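Purine nucleoside phosphorylase (Thermus thermophilus, PDB 6TK9) catalyses the reversible phosphorolysis of purine nucleosides such as inosine and guanosine, releasing the free base and a pentose 1-phosphate. Local coordinates at residues G181-F186 against M210-E215. Numbering follows the deposited sequence.
Sequences GVYAWF and MSTVPE. With PO4 (phosphate ion), chain G.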
ATOM      1  N   GLY A 181       0.887 -18.235  -8.017  1.00 54.01           N
ATOM      2  CA  GLY A 181       0.424 -17.092  -7.218  1.00 47.48           C
ATOM      3  C   GLY A 181      -0.755 -17.382  -6.319  1.00 46.66           C
ATOM      4  O   GLY A 181      -1.087 -18.576  -6.070  1.00 48.36           O
ATOM      5  N   VAL A 182      -1.345 -16.282  -5.845  1.00 42.67           N
ATOM      6  CA  VAL A 182      -2.422 -16.233  -4.822  1.00 40.77           C
ATOM      7  C   VAL A 182      -3.741 -16.116  -5.553  1.00 36.86           C
ATOM      8  O   VAL A 182      -3.844 -15.171  -6.381  1.00 32.62           O
ATOM      9  CB  VAL A 182      -2.224 -15.032  -3.884  1.00 42.23           C
ATOM     10  CG1 VAL A 182      -3.318 -14.947  -2.828  1.00 42.82           C
ATOM     11  CG2 VAL A 182      -0.846 -15.066  -3.256  1.00 38.91           C
ATOM     12  N   TYR A 183      -4.683 -17.006  -5.222  1.00 35.88           N
ATOM     13  CA  TYR A 183      -6.060 -17.025  -5.793  1.00 40.68           C
ATOM     14  C   TYR A 183      -7.013 -16.257  -4.876  1.00 37.65           C
ATOM     15  O   TYR A 183      -7.129 -16.658  -3.717  1.00 40.74           O
ATOM     16  CB  TYR A 183      -6.561 -18.463  -5.989  1.00 40.42           C
ATOM     17  CG  TYR A 183      -7.932 -18.592  -6.613  1.00 36.81           C
ATOM     18  CD1 TYR A 183      -9.068 -18.597  -5.829  1.00 35.34           C
ATOM     19  CD2 TYR A 183      -8.098 -18.763  -7.978  1.00 38.36           C
ATOM     20  CE1 TYR A 183     -10.327 -18.763  -6.376  1.00 36.38           C
ATOM     21  CE2 TYR A 183      -9.355 -18.922  -8.545  1.00 38.23           C
ATOM     22  CZ  TYR A 183     -10.481 -18.921  -7.740  1.00 38.94           C
ATOM     23  OH  TYR A 183     -11.743 -19.050  -8.275  1.00 43.26           O
ATOM     24  N   ALA A 184      -7.686 -15.225  -5.393  1.00 39.68           N
ATOM     25  CA  ALA A 184      -8.743 -14.453  -4.689  1.00 38.17           C
ATOM     26  C   ALA A 184     -10.137 -14.927  -5.126  1.00 37.33           C
ATOM     27  O   ALA A 184     -10.499 -14.812  -6.351  1.00 36.93           O
ATOM     28  CB  ALA A 184      -8.575 -12.977  -4.963  1.00 39.60           C
ATOM     29  N   TRP A 185     -10.905 -15.412  -4.156  1.00 33.85           N
ATOM     30  CA  TRP A 185     -12.356 -15.730  -4.257  1.00 33.32           C
ATOM     31  C   TRP A 185     -13.175 -14.439  -4.240  1.00 32.07           C
ATOM     32  O   TRP A 185     -13.354 -13.881  -3.173  1.00 34.68           O
ATOM     33  CB  TRP A 185     -12.772 -16.672  -3.110  1.00 32.56           C
ATOM     34  CG  TRP A 185     -14.212 -17.077  -3.094  1.00 28.88           C
ATOM     35  CD1 TRP A 185     -15.093 -17.036  -4.133  1.00 29.64           C
ATOM     36  CD2 TRP A 185     -14.915 -17.673  -1.999  1.00 28.97           C
ATOM     37  NE1 TRP A 185     -16.306 -17.530  -3.746  1.00 28.46           N
ATOM     38  CE2 TRP A 185     -16.230 -17.924  -2.446  1.00 29.68           C
ATOM     39  CE3 TRP A 185     -14.577 -17.984  -0.682  1.00 28.76           C
ATOM     40  CZ2 TRP A 185     -17.207 -18.462  -1.622  1.00 30.20           C
ATOM     41  CZ3 TRP A 185     -15.542 -18.507   0.140  1.00 29.51           C
ATOM     42  CH2 TRP A 185     -16.836 -18.748  -0.328  1.00 33.02           C
ATOM     43  N   PHE A 186     -13.621 -13.981  -5.403  1.00 37.24           N
ATOM     44  CA  PHE A 186     -14.562 -12.847  -5.597  1.00 34.96           C
ATOM     45  C   PHE A 186     -15.951 -13.451  -5.738  1.00 36.98           C
ATOM     46  O   PHE A 186     -16.075 -14.412  -6.496  1.00 39.01           O
ATOM     47  CB  PHE A 186     -14.176 -12.048  -6.843  1.00 36.12           C
ATOM     48  CG  PHE A 186     -15.008 -10.820  -7.096  1.00 38.00           C
ATOM     49  CD1 PHE A 186     -14.829  -9.674  -6.334  1.00 38.23           C
ATOM     50  CD2 PHE A 186     -15.961 -10.804  -8.097  1.00 37.73           C
ATOM     51  CE1 PHE A 186     -15.579  -8.533  -6.575  1.00 40.29           C
ATOM     52  CE2 PHE A 186     -16.721  -9.664  -8.327  1.00 44.83           C
ATOM     53  CZ  PHE A 186     -16.519  -8.521  -7.575  1.00 42.45           C
ATOM     54  N   MET A 210     -14.342 -17.203  -8.948  1.00 40.00           N
ATOM     55  CA  MET A 210     -15.566 -17.253  -8.123  1.00 35.46           C
ATOM     56  C   MET A 210     -15.770 -18.639  -7.503  1.00 34.53           C
ATOM     57  O   MET A 210     -16.909 -18.931  -7.171  1.00 35.08           O
ATOM     58  CB  MET A 210     -16.741 -16.881  -9.024  1.00 35.29           C
ATOM     59  CG  MET A 210     -16.552 -15.555  -9.712  1.00 35.80           C
ATOM     60  SD  MET A 210     -17.982 -15.155 -10.723  1.00 41.36           S
ATOM     61  CE  MET A 210     -17.524 -13.539 -11.333  1.00 39.26           C
ATOM     62  N   SER A 211     -14.716 -19.434  -7.292  1.00 36.09           N
ATOM     63  CA  SER A 211     -14.806 -20.837  -6.800  1.00 36.22           C
ATOM     64  C   SER A 211     -13.611 -21.209  -5.909  1.00 37.95           C
ATOM     65  O   SER A 211     -12.798 -20.336  -5.650  1.00 38.25           O
ATOM     66  CB  SER A 211     -14.842 -21.738  -7.984  1.00 39.38           C
ATOM     67  OG  SER A 211     -13.544 -21.838  -8.560  1.00 39.87           O
ATOM     68  N   THR A 212     -13.501 -22.487  -5.500  1.00 41.40           N
ATOM     69  CA  THR A 212     -12.253 -23.190  -5.059  1.00 36.88           C
ATOM     70  C   THR A 212     -11.944 -22.973  -3.579  1.00 36.26           C
ATOM     71  O   THR A 212     -11.627 -23.957  -2.884  1.00 33.59           O
ATOM     72  CB  THR A 212     -11.016 -22.710  -5.823  1.00 40.91           C
ATOM     73  OG1 THR A 212     -11.318 -22.828  -7.211  1.00 46.00           O
ATOM     74  CG2 THR A 212      -9.759 -23.482  -5.481  1.00 42.59           C
ATOM     75  N   VAL A 213     -11.957 -21.723  -3.116  1.00 37.65           N
ATOM     76  CA  VAL A 213     -11.547 -21.386  -1.718  1.00 35.54           C
ATOM     77  C   VAL A 213     -12.429 -22.153  -0.731  1.00 34.24           C
ATOM     78  O   VAL A 213     -11.909 -22.757   0.193  1.00 37.03           O
ATOM     79  CB  VAL A 213     -11.535 -19.864  -1.502  1.00 35.18           C
ATOM     80  CG1 VAL A 213     -11.401 -19.479  -0.040  1.00 36.63           C
ATOM     81  CG2 VAL A 213     -10.430 -19.225  -2.326  1.00 35.96           C
ATOM     82  N   PRO A 214     -13.770 -22.220  -0.875  1.00 34.84           N
ATOM     83  CA  PRO A 214     -14.570 -22.957   0.099  1.00 34.55           C
ATOM     84  C   PRO A 214     -14.158 -24.436   0.103  1.00 34.90           C
ATOM     85  O   PRO A 214     -14.077 -25.012   1.161  1.00 34.31           O
ATOM     86  CB  PRO A 214     -16.037 -22.735  -0.312  1.00 34.77           C
ATOM     87  CG  PRO A 214     -16.004 -22.039  -1.667  1.00 34.93           C
ATOM     88  CD  PRO A 214     -14.589 -21.554  -1.904  1.00 35.61           C
ATOM     89  N   GLU A 215     -13.902 -24.994  -1.082  1.00 39.47           N
ATOM     90  CA  GLU A 215     -13.404 -26.381  -1.283  1.00 41.86           C
ATOM     91  C   GLU A 215     -12.073 -26.521  -0.535  1.00 43.41           C
ATOM     92  O   GLU A 215     -11.949 -27.471   0.285  1.00 46.80           O
ATOM     93  CB  GLU A 215     -13.317 -26.723  -2.782  1.00 44.18           C
ATOM     94  CG  GLU A 215     -14.685 -26.833  -3.443  1.00 46.04           C
ATOM     95  CD  GLU A 215     -14.808 -26.303  -4.862  1.00 50.23           C
ATOM     96  OE1 GLU A 215     -14.328 -26.979  -5.778  1.00 57.27           O
ATOM     97  OE2 GLU A 215     -15.409 -25.229  -5.057  1.00 50.93           O
TER
HETATM   98  P   PO4 G 301     -14.826 -22.055 -12.183  1.00 43.27           P
HETATM   99  O1  PO4 G 301     -15.909 -22.961 -11.577  1.00 38.46           O
HETATM  100  O2  PO4 G 301     -15.477 -20.924 -12.975  1.00 39.70           O
HETATM  101  O3  PO4 G 301     -13.925 -22.839 -13.116  1.00 44.60           O
HETATM  102  O4  PO4 G 301     -13.971 -21.509 -11.044  1.00 43.18           O
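The phosphate site of this phosphorylase borders the contact in which Tyr183 and Trp185 of strand 179-185 meet Ser211, Val213 and Pro214, an example of a strand packing against a turn whose serine binds the ligand. Ser211 presents OG to O4 of the bound phosphate, probably picked up from the crystallisation liquor, and the same OG accepts a hydrogen bond from Thr212 OG1 at 2.8 Å. Ser29, Arg80, His82 and the backbone N of Ala112 also hydrogen-bond the ion. Beside this serine, the Tyr183 hydroxyl donates to Ser211 O over 3.1 Å, approaching from well above the carbonyl plane at a C=O...donor angle of 110°. The tyrosine ring also meets Val213, whose CG2 lies at the ring edge, 3.8 Å from CD1.

In the alpha/beta fold of the phosphorylase superfamily, strand 179-185 runs parallel to strand 207-209 in the central sheet, and the turn after the latter leads into helix 213-222. Trp185 reaches the first turn of that helix because CG stands anti to the backbone N (chi1 -180°), carrying the indole over Pro214. Pro214 CD sits 3.7 Å from the centroid of the six-membered ring and 7° off its normal, a CH-pi contact over the face, while Val213 CG2 packs 3.6 Å from Trp185 CB and Val213 CG1 3.6 Å from Trp185 CE3. An alanine in place of Trp185 would probably leave the Pro214 ring without the indole face and open a gap beside Val213 CG1. At Phe186, the backbone O receives a CA-H...O contact from Met210 CA at 3.3 Å.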